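Local coordinates for protein putative alpha-L-fucosidase (Bacteroides thetaiotaomicron, PDB 4H41) that is a putative alpha-L-fucosidase with a TIM-barrel domain, which probably acts in the breakdown of fucose-containing host glycans by a gut bacterium, at residues G130-E135 with I174-A179; I195-D200 with K224-I229. All coordinates share one frame; numbering follows the deposited sequence.

Contact 1. Residues G130-E135 with I174-A179; sequences GDLSWE and IDAFRA. With NA (sodium ion), chain Q.
OD1 of Asp131 is gripped twice by Ser133, the residue whose CA lies 4.2 Å from Ala176 CB. Ser133 OG donates to Asp131 OD1 over 2.6 Å on the syn side, while Ser133 N reaches the same OD1 over 2.9 Å on the anti side, bent to 144°; both come from one face of the carboxylate, and the N-H bond closes an Asx turn. Serine suits the place because its hydroxyl, set between its own N and carbonyl carbon (chi1 71°), can serve the aspartate and still bind a sodium ion, with Ser133 OG 2.4 Å from the metal; four atoms from elsewhere complete the coordination. In this TIM barrel the loop between helices 125-129 and 136-151 lies against helix 173-187. There the contact is apolar. Ala176 is small enough for the backbone to come close, its CB lying 3.7 Å from Leu132 O and 3.8 Å from Leu132 CG. The branched leucine reaches further: its CD2 approaches Phe177 CE1 obliquely at 3.7 Å, the two side chains crossing at about a right angle. Ile166 touches both Leu132 and Phe177, and Ile136 covers Ala176 from helix 136-151.

Contact 2. Residues I195-D200 with K224-I229; sequences ISPWID and KEWNEI
Pro197 and Trp226 meet where the loop leaving strand 193-195 packs against helix 219-233, the helix that follows this strand in the TIM barrel. The tight part is the six-membered ring of the indole: Trp226 CH2 lies 3.5 Å from Pro197 CB and 3.6 Å from Pro197 CG, an oblique approach in which the compact proline ring offers a rigid apolar surface. Next to it Ile195 CD1 sits at the ring's edge, near its plane, 4.1 Å from Trp226 CZ3. Ile195, the last residue of the strand, and Trp226 on the helix point at one another, and the length of the indole lets it bridge the distance between the two elements. With CG anti to the carbonyl carbon (chi1 -79°), the indole is carried out from the helix toward Pro197 and Ile195, and its NE1 hydrogen-bonds to Ser167 O. Replacing the indole by an alanine is likely to open a gap beside Pro197 and Ile195 and to leave Ser167 O without its N-H partner. The outer side of the helix is looser: Lys224 and Glu228 are exposed and form a long salt bridge, Lys224 NZ lying 3.8 Å from Glu228 OE2. Inside, by contrast, the methyl CD1 of Ile229 rests 3.7 Å above the plane of the Trp226 ring, over its centre.

How the contacts relate
Contacts 1 and 2 follow one another along the chain and lie on the same side of the chain's centre, their own centres about 14 Å apart. They join where neighbouring helices 173-187 and 219-233 pack: Ile174 CD1 is 3.8 Å from Glu228 O and 4.0 Å from Ile229 CA. Deeper in, Phe177 CE1 of contact 1 lies 4.0 Å from Ile195 CG2 of contact 2, so the aromatic ring connects loop 130-135 with the end of strand 193-195. Contact 1 borders both the sodium ion and a polyether probably left from crystallisation: the side chain of Ser133 is about 3 Å from the polyether, whose pocket also includes Asp131, Trp134 and Asp175. No residue of contact 2 is in either polyether pocket.

Contact 1. Residues G130-E135 with I174-A179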
ATOM      1  N   GLY B 130     -10.237  20.138 -18.767  1.00 28.39           N
ATOM      2  CA  GLY B 130      -9.108  21.055 -18.687  1.00 27.77           C
ATOM      3  C   GLY B 130      -9.534  22.500 -18.591  1.00 30.13           C
ATOM      4  O   GLY B 130      -8.669  23.382 -18.529  1.00 31.85           O
ATOM      5  N   ASP B 131     -10.861  22.778 -18.525  1.00 25.87           N
ATOM      6  CA  ASP B 131     -11.366  24.150 -18.467  1.00 25.17           C
ATOM      7  C   ASP B 131     -11.915  24.387 -17.069  1.00 28.08           C
ATOM      8  O   ASP B 131     -12.950  23.840 -16.696  1.00 26.69           O
ATOM      9  CB  ASP B 131     -12.410  24.376 -19.556  1.00 27.65           C
ATOM     10  CG  ASP B 131     -13.065  25.745 -19.582  1.00 33.34           C
ATOM     11  OD1 ASP B 131     -12.911  26.496 -18.616  1.00 28.73           O
ATOM     12  OD2 ASP B 131     -13.740  26.053 -20.574  1.00 32.95           O
ATOM     13  N   LEU B 132     -11.221  25.210 -16.285  1.00 24.96           N
ATOM     14  CA  LEU B 132     -11.626  25.426 -14.886  1.00 23.72           C
ATOM     15  C   LEU B 132     -12.897  26.245 -14.743  1.00 26.52           C
ATOM     16  O   LEU B 132     -13.529  26.165 -13.691  1.00 25.14           O
ATOM     17  CB  LEU B 132     -10.490  26.099 -14.098  1.00 22.43           C
ATOM     18  CG  LEU B 132     -10.611  26.131 -12.567  1.00 25.68           C
ATOM     19  CD1 LEU B 132     -10.896  24.784 -11.977  1.00 25.54           C
ATOM     20  CD2 LEU B 132      -9.346  26.686 -11.946  1.00 27.44           C
ATOM     21  N   SER B 133     -13.310  26.973 -15.789  1.00 24.08           N
ATOM     22  CA  SER B 133     -14.506  27.819 -15.708  1.00 23.38           C
ATOM     23  C   SER B 133     -15.776  26.972 -15.507  1.00 29.09           C
ATOM     24  O   SER B 133     -16.767  27.528 -15.040  1.00 30.11           O
ATOM     25  CB  SER B 133     -14.604  28.745 -16.926  1.00 27.23           C
ATOM     26  OG  SER B 133     -14.926  28.042 -18.108  1.00 30.08           O
ATOM     27  N   TRP B 134     -15.754  25.627 -15.791  1.00 26.74           N
ATOM     28  CA  TRP B 134     -16.896  24.745 -15.519  1.00 28.42           C
ATOM     29  C   TRP B 134     -17.229  24.651 -14.031  1.00 31.25           C
ATOM     30  O   TRP B 134     -18.351  24.290 -13.689  1.00 33.87           O
ATOM     31  CB  TRP B 134     -16.635  23.309 -16.008  1.00 29.00           C
ATOM     32  CG  TRP B 134     -16.672  23.138 -17.483  1.00 32.40           C
ATOM     33  CD1 TRP B 134     -15.637  22.798 -18.293  1.00 35.34           C
ATOM     34  CD2 TRP B 134     -17.835  23.187 -18.318  1.00 34.83           C
ATOM     35  NE1 TRP B 134     -16.056  22.735 -19.601  1.00 36.84           N
ATOM     36  CE2 TRP B 134     -17.406  22.962 -19.645  1.00 39.77           C
ATOM     37  CE3 TRP B 134     -19.196  23.422 -18.074  1.00 37.92           C
ATOM     38  CZ2 TRP B 134     -18.292  22.943 -20.724  1.00 41.68           C
ATOM     39  CZ3 TRP B 134     -20.078  23.418 -19.150  1.00 41.48           C
ATOM     40  CH2 TRP B 134     -19.612  23.267 -20.466  1.00 42.46           C
ATOM     41  N   GLU B 135     -16.266  24.947 -13.138  1.00 25.79           N
ATOM     42  CA  GLU B 135     -16.497  24.815 -11.700  1.00 24.53           C
ATOM     43  C   GLU B 135     -17.233  25.998 -11.082  1.00 28.08           C
ATOM     44  O   GLU B 135     -17.659  25.928  -9.925  1.00 27.41           O
ATOM     45  CB  GLU B 135     -15.153  24.603 -11.009  1.00 24.33           C
ATOM     46  CG  GLU B 135     -14.427  23.329 -11.459  1.00 32.63           C
ATOM     47  CD  GLU B 135     -15.247  22.067 -11.261  1.00 35.43           C
ATOM     48  OE1 GLU B 135     -16.068  22.043 -10.317  1.00 28.73           O
ATOM     49  OE2 GLU B 135     -15.195  21.174 -12.133  1.00 26.83           O
ATOM     50  N   ILE B 174      -8.116  31.837 -14.570  1.00 24.87           N
ATOM     51  CA  ILE B 174      -8.067  33.198 -14.022  1.00 25.02           C
ATOM     52  C   ILE B 174      -9.507  33.701 -13.772  1.00 28.69           C
ATOM     53  O   ILE B 174      -9.821  34.185 -12.689  1.00 25.60           O
ATOM     54  CB  ILE B 174      -7.247  34.169 -14.906  1.00 28.19           C
ATOM     55  CG1 ILE B 174      -5.752  33.834 -14.836  1.00 28.54           C
ATOM     56  CG2 ILE B 174      -7.472  35.623 -14.476  1.00 29.04           C
ATOM     57  CD1 ILE B 174      -4.884  34.526 -15.903  1.00 30.98           C
ATOM     58  N   ASP B 175     -10.390  33.466 -14.727  1.00 29.07           N
ATOM     59  CA  ASP B 175     -11.793  33.852 -14.615  1.00 29.14           C
ATOM     60  C   ASP B 175     -12.488  33.082 -13.501  1.00 30.15           C
ATOM     61  O   ASP B 175     -13.293  33.647 -12.760  1.00 28.60           O
ATOM     62  CB  ASP B 175     -12.524  33.680 -15.961  1.00 33.49           C
ATOM     63  CG  ASP B 175     -12.056  34.736 -16.973  1.00 51.69           C
ATOM     64  OD1 ASP B 175     -11.980  35.942 -16.595  1.00 53.75           O
ATOM     65  OD2 ASP B 175     -11.829  34.384 -18.130  1.00 56.37           O
ATOM     66  N   ALA B 176     -12.143  31.798 -13.364  1.00 28.87           N
ATOM     67  CA  ALA B 176     -12.749  30.957 -12.331  1.00 28.17           C
ATOM     68  C   ALA B 176     -12.349  31.402 -10.952  1.00 28.19           C
ATOM     69  O   ALA B 176     -13.195  31.527 -10.080  1.00 27.91           O
ATOM     70  CB  ALA B 176     -12.376  29.501 -12.539  1.00 28.61           C
ATOM     71  N   PHE B 177     -11.060  31.611 -10.735  1.00 24.52           N
ATOM     72  CA  PHE B 177     -10.543  32.056  -9.442  1.00 22.96           C
ATOM     73  C   PHE B 177     -11.105  33.422  -9.086  1.00 24.88           C
ATOM     74  O   PHE B 177     -11.467  33.646  -7.935  1.00 24.94           O
ATOM     75  CB  PHE B 177      -9.000  32.103  -9.459  1.00 22.07           C
ATOM     76  CG  PHE B 177      -8.260  30.785  -9.532  1.00 21.84           C
ATOM     77  CD1 PHE B 177      -8.757  29.651  -8.906  1.00 24.94           C
ATOM     78  CD2 PHE B 177      -7.021  30.703 -10.141  1.00 24.46           C
ATOM     79  CE1 PHE B 177      -8.069  28.442  -8.975  1.00 26.20           C
ATOM     80  CE2 PHE B 177      -6.303  29.509 -10.134  1.00 24.85           C
ATOM     81  CZ  PHE B 177      -6.842  28.388  -9.581  1.00 22.47           C
ATOM     82  N   ARG B 178     -11.201  34.314 -10.062  1.00 23.80           N
ATOM     83  CA  ARG B 178     -11.768  35.664  -9.830  1.00 23.47           C
ATOM     84  C   ARG B 178     -13.221  35.568  -9.400  1.00 27.28           C
ATOM     85  O   ARG B 178     -13.607  36.228  -8.445  1.00 29.71           O
ATOM     86  CB  ARG B 178     -11.660  36.516 -11.077  1.00 28.80           C
ATOM     87  CG  ARG B 178     -10.255  37.021 -11.318  1.00 33.45           C
ATOM     88  CD  ARG B 178     -10.163  37.647 -12.691  1.00 36.78           C
ATOM     89  NE  ARG B 178     -10.970  38.866 -12.785  1.00 37.34           N
ATOM     90  CZ  ARG B 178     -10.547  40.103 -12.540  1.00 50.30           C
ATOM     91  NH1 ARG B 178      -9.291  40.326 -12.160  1.00 37.60           N
ATOM     92  NH2 ARG B 178     -11.379  41.131 -12.669  1.00 39.96           N
ATOM     93  N   ALA B 179     -14.026  34.751 -10.084  1.00 23.79           N
ATOM     94  CA  ALA B 179     -15.455  34.642  -9.769  1.00 24.99           C
ATOM     95  C   ALA B 179     -15.695  33.996  -8.426  1.00 26.02           C
ATOM     96  O   ALA B 179     -16.519  34.475  -7.644  1.00 26.10           O
ATOM     97  CB  ALA B 179     -16.177  33.865 -10.855  1.00 27.12           C
TER
HETATM   98 NA    NA Q 405     -16.127  29.645 -19.499  1.00 33.39          NA

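Contact 2. Residues I195-D200 with K224-I229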
ATOM      1  N   ILE B 195      -5.546  29.466  -2.565  1.00 16.60           N
ATOM      2  CA  ILE B 195      -5.431  28.390  -3.537  1.00 15.88           C
ATOM      3  C   ILE B 195      -4.206  27.525  -3.160  1.00 19.27           C
ATOM      4  O   ILE B 195      -3.292  28.008  -2.503  1.00 17.88           O
ATOM      5  CB  ILE B 195      -5.344  28.914  -4.998  1.00 18.67           C
ATOM      6  CG1 ILE B 195      -4.156  29.872  -5.224  1.00 19.31           C
ATOM      7  CG2 ILE B 195      -6.660  29.520  -5.443  1.00 20.85           C
ATOM      8  CD1 ILE B 195      -3.839  30.105  -6.669  1.00 22.18           C
ATOM      9  N   SER B 196      -4.181  26.285  -3.603  1.00 16.14           N
ATOM     10  CA  SER B 196      -3.050  25.378  -3.393  1.00 15.27           C
ATOM     11  C   SER B 196      -2.715  24.660  -4.714  1.00 18.47           C
ATOM     12  O   SER B 196      -3.022  23.482  -4.925  1.00 18.99           O
ATOM     13  CB  SER B 196      -3.299  24.387  -2.256  1.00 18.65           C
ATOM     14  OG  SER B 196      -2.093  23.675  -1.998  1.00 16.96           O
ATOM     15  N   PRO B 197      -2.122  25.409  -5.647  1.00 17.32           N
ATOM     16  CA  PRO B 197      -1.706  24.808  -6.932  1.00 17.27           C
ATOM     17  C   PRO B 197      -0.470  23.920  -6.736  1.00 19.31           C
ATOM     18  O   PRO B 197       0.007  23.788  -5.617  1.00 17.77           O
ATOM     19  CB  PRO B 197      -1.371  26.036  -7.782  1.00 19.46           C
ATOM     20  CG  PRO B 197      -0.915  27.063  -6.780  1.00 21.99           C
ATOM     21  CD  PRO B 197      -1.709  26.820  -5.554  1.00 18.85           C
ATOM     22  N   TRP B 198       0.054  23.344  -7.804  1.00 17.77           N
ATOM     23  CA  TRP B 198       1.274  22.528  -7.731  1.00 17.81           C
ATOM     24  C   TRP B 198       2.264  23.049  -8.779  1.00 18.53           C
ATOM     25  O   TRP B 198       1.905  23.885  -9.600  1.00 17.81           O
ATOM     26  CB  TRP B 198       0.975  21.019  -7.862  1.00 17.02           C
ATOM     27  CG  TRP B 198       0.713  20.503  -9.243  1.00 19.75           C
ATOM     28  CD1 TRP B 198       1.617  19.923 -10.078  1.00 22.84           C
ATOM     29  CD2 TRP B 198      -0.568  20.341  -9.865  1.00 20.52           C
ATOM     30  NE1 TRP B 198       0.994  19.518 -11.244  1.00 22.74           N
ATOM     31  CE2 TRP B 198      -0.353  19.720 -11.117  1.00 25.11           C
ATOM     32  CE3 TRP B 198      -1.871  20.744  -9.531  1.00 21.92           C
ATOM     33  CZ2 TRP B 198      -1.382  19.535 -12.044  1.00 26.42           C
ATOM     34  CZ3 TRP B 198      -2.897  20.490 -10.422  1.00 23.98           C
ATOM     35  CH2 TRP B 198      -2.648  19.939 -11.675  1.00 25.37           C
ATOM     36  N   ILE B 199       3.520  22.653  -8.665  1.00 15.49           N
ATOM     37  CA  ILE B 199       4.586  23.057  -9.583  1.00 16.05           C
ATOM     38  C   ILE B 199       4.705  21.956 -10.612  1.00 21.41           C
ATOM     39  O   ILE B 199       4.789  20.799 -10.242  1.00 19.36           O
ATOM     40  CB  ILE B 199       5.940  23.325  -8.871  1.00 18.07           C
ATOM     41  CG1 ILE B 199       5.760  24.390  -7.756  1.00 19.23           C
ATOM     42  CG2 ILE B 199       7.007  23.738  -9.901  1.00 17.75           C
ATOM     43  CD1 ILE B 199       6.896  24.457  -6.768  1.00 22.70           C
ATOM     44  N   ASP B 200       4.780  22.302 -11.883  1.00 18.67           N
ATOM     45  CA  ASP B 200       4.841  21.297 -12.964  1.00 17.71           C
ATOM     46  C   ASP B 200       6.276  20.739 -13.124  1.00 23.64           C
ATOM     47  O   ASP B 200       6.908  20.849 -14.191  1.00 21.11           O
ATOM     48  CB  ASP B 200       4.369  21.967 -14.253  1.00 18.55           C
ATOM     49  CG  ASP B 200       4.246  21.045 -15.436  1.00 23.94           C
ATOM     50  OD1 ASP B 200       3.893  19.854 -15.228  1.00 25.10           O
ATOM     51  OD2 ASP B 200       4.505  21.503 -16.565  1.00 31.34           O
ATOM     52  N   LYS B 224       6.750  33.245 -15.450  1.00 19.44           N
ATOM     53  CA  LYS B 224       5.998  33.960 -16.478  1.00 20.34           C
ATOM     54  C   LYS B 224       4.517  33.666 -16.376  1.00 24.19           C
ATOM     55  O   LYS B 224       3.683  34.587 -16.394  1.00 24.65           O
ATOM     56  CB  LYS B 224       6.522  33.570 -17.859  1.00 22.08           C
ATOM     57  CG  LYS B 224       5.770  34.262 -19.004  1.00 31.53           C
ATOM     58  CD  LYS B 224       6.274  33.799 -20.350  1.00 49.25           C
ATOM     59  CE  LYS B 224       5.553  34.498 -21.508  1.00 59.64           C
ATOM     60  NZ  LYS B 224       4.225  33.897 -21.833  1.00 81.27           N
ATOM     61  N   GLU B 225       4.176  32.413 -16.246  1.00 19.85           N
ATOM     62  CA  GLU B 225       2.770  32.045 -16.214  1.00 20.62           C
ATOM     63  C   GLU B 225       2.086  32.461 -14.904  1.00 23.33           C
ATOM     64  O   GLU B 225       0.976  32.974 -14.930  1.00 22.53           O
ATOM     65  CB  GLU B 225       2.588  30.543 -16.465  1.00 21.89           C
ATOM     66  CG  GLU B 225       3.030  30.155 -17.877  1.00 24.14           C
ATOM     67  CD  GLU B 225       2.848  28.706 -18.288  1.00 32.19           C
ATOM     68  OE1 GLU B 225       2.181  27.944 -17.555  1.00 25.01           O
ATOM     69  OE2 GLU B 225       3.419  28.306 -19.330  1.00 27.24           O
ATOM     70  N   TRP B 226       2.757  32.280 -13.778  1.00 19.91           N
ATOM     71  CA  TRP B 226       2.171  32.627 -12.495  1.00 18.83           C
ATOM     72  C   TRP B 226       2.147  34.123 -12.265  1.00 22.36           C
ATOM     73  O   TRP B 226       1.252  34.610 -11.584  1.00 21.84           O
ATOM     74  CB  TRP B 226       2.848  31.855 -11.371  1.00 16.11           C
ATOM     75  CG  TRP B 226       2.292  30.475 -11.335  1.00 17.24           C
ATOM     76  CD1 TRP B 226       2.784  29.364 -11.961  1.00 20.14           C
ATOM     77  CD2 TRP B 226       1.013  30.106 -10.811  1.00 16.94           C
ATOM     78  NE1 TRP B 226       1.905  28.317 -11.819  1.00 19.90           N
ATOM     79  CE2 TRP B 226       0.807  28.747 -11.123  1.00 21.49           C
ATOM     80  CE3 TRP B 226       0.025  30.798 -10.091  1.00 18.64           C
ATOM     81  CZ2 TRP B 226      -0.317  28.039 -10.673  1.00 21.07           C
ATOM     82  CZ3 TRP B 226      -1.095  30.105  -9.663  1.00 21.25           C
ATOM     83  CH2 TRP B 226      -1.279  28.756  -9.983  1.00 22.45           C
ATOM     84  N   ASN B 227       3.026  34.873 -12.930  1.00 20.87           N
ATOM     85  CA  ASN B 227       2.943  36.338 -12.915  1.00 22.06           C
ATOM     86  C   ASN B 227       1.602  36.767 -13.503  1.00 25.36           C
ATOM     87  O   ASN B 227       0.900  37.617 -12.947  1.00 25.49           O
ATOM     88  CB  ASN B 227       4.107  36.941 -13.708  1.00 29.99           C
ATOM     89  CG  ASN B 227       4.080  38.417 -13.739  1.00 39.36           C
ATOM     90  OD1 ASN B 227       4.162  39.054 -12.691  1.00 28.80           O
ATOM     91  ND2 ASN B 227       3.949  39.006 -14.920  1.00 35.17           N
ATOM     92  N   GLU B 228       1.194  36.122 -14.605  1.00 23.42           N
ATOM     93  CA  GLU B 228      -0.091  36.431 -15.232  1.00 25.25           C
ATOM     94  C   GLU B 228      -1.269  36.006 -14.360  1.00 26.12           C
ATOM     95  O   GLU B 228      -2.264  36.728 -14.274  1.00 24.86           O
ATOM     96  CB  GLU B 228      -0.221  35.724 -16.595  1.00 28.28           C
ATOM     97  CG  GLU B 228       0.743  36.259 -17.631  1.00 48.81           C
ATOM     98  CD  GLU B 228       0.490  35.784 -19.050  1.00 89.96           C
ATOM     99  OE1 GLU B 228      -0.617  36.046 -19.572  1.00 91.92           O
ATOM    100  OE2 GLU B 228       1.412  35.191 -19.657  1.00 90.46           O
ATOM    101  N   ILE B 229      -1.178  34.839 -13.738  1.00 21.75           N
ATOM    102  CA  ILE B 229      -2.270  34.345 -12.906  1.00 22.03           C
ATOM    103  C   ILE B 229      -2.428  35.245 -11.700  1.00 22.53           C
ATOM    104  O   ILE B 229      -3.536  35.721 -11.462  1.00 21.35           O
ATOM    105  CB  ILE B 229      -2.083  32.856 -12.515  1.00 23.88           C
ATOM    106  CG1 ILE B 229      -2.220  31.993 -13.759  1.00 25.97           C
ATOM    107  CG2 ILE B 229      -3.092  32.439 -11.465  1.00 22.66           C
ATOM    108  CD1 ILE B 229      -1.515  30.676 -13.645  1.00 26.75           C
TER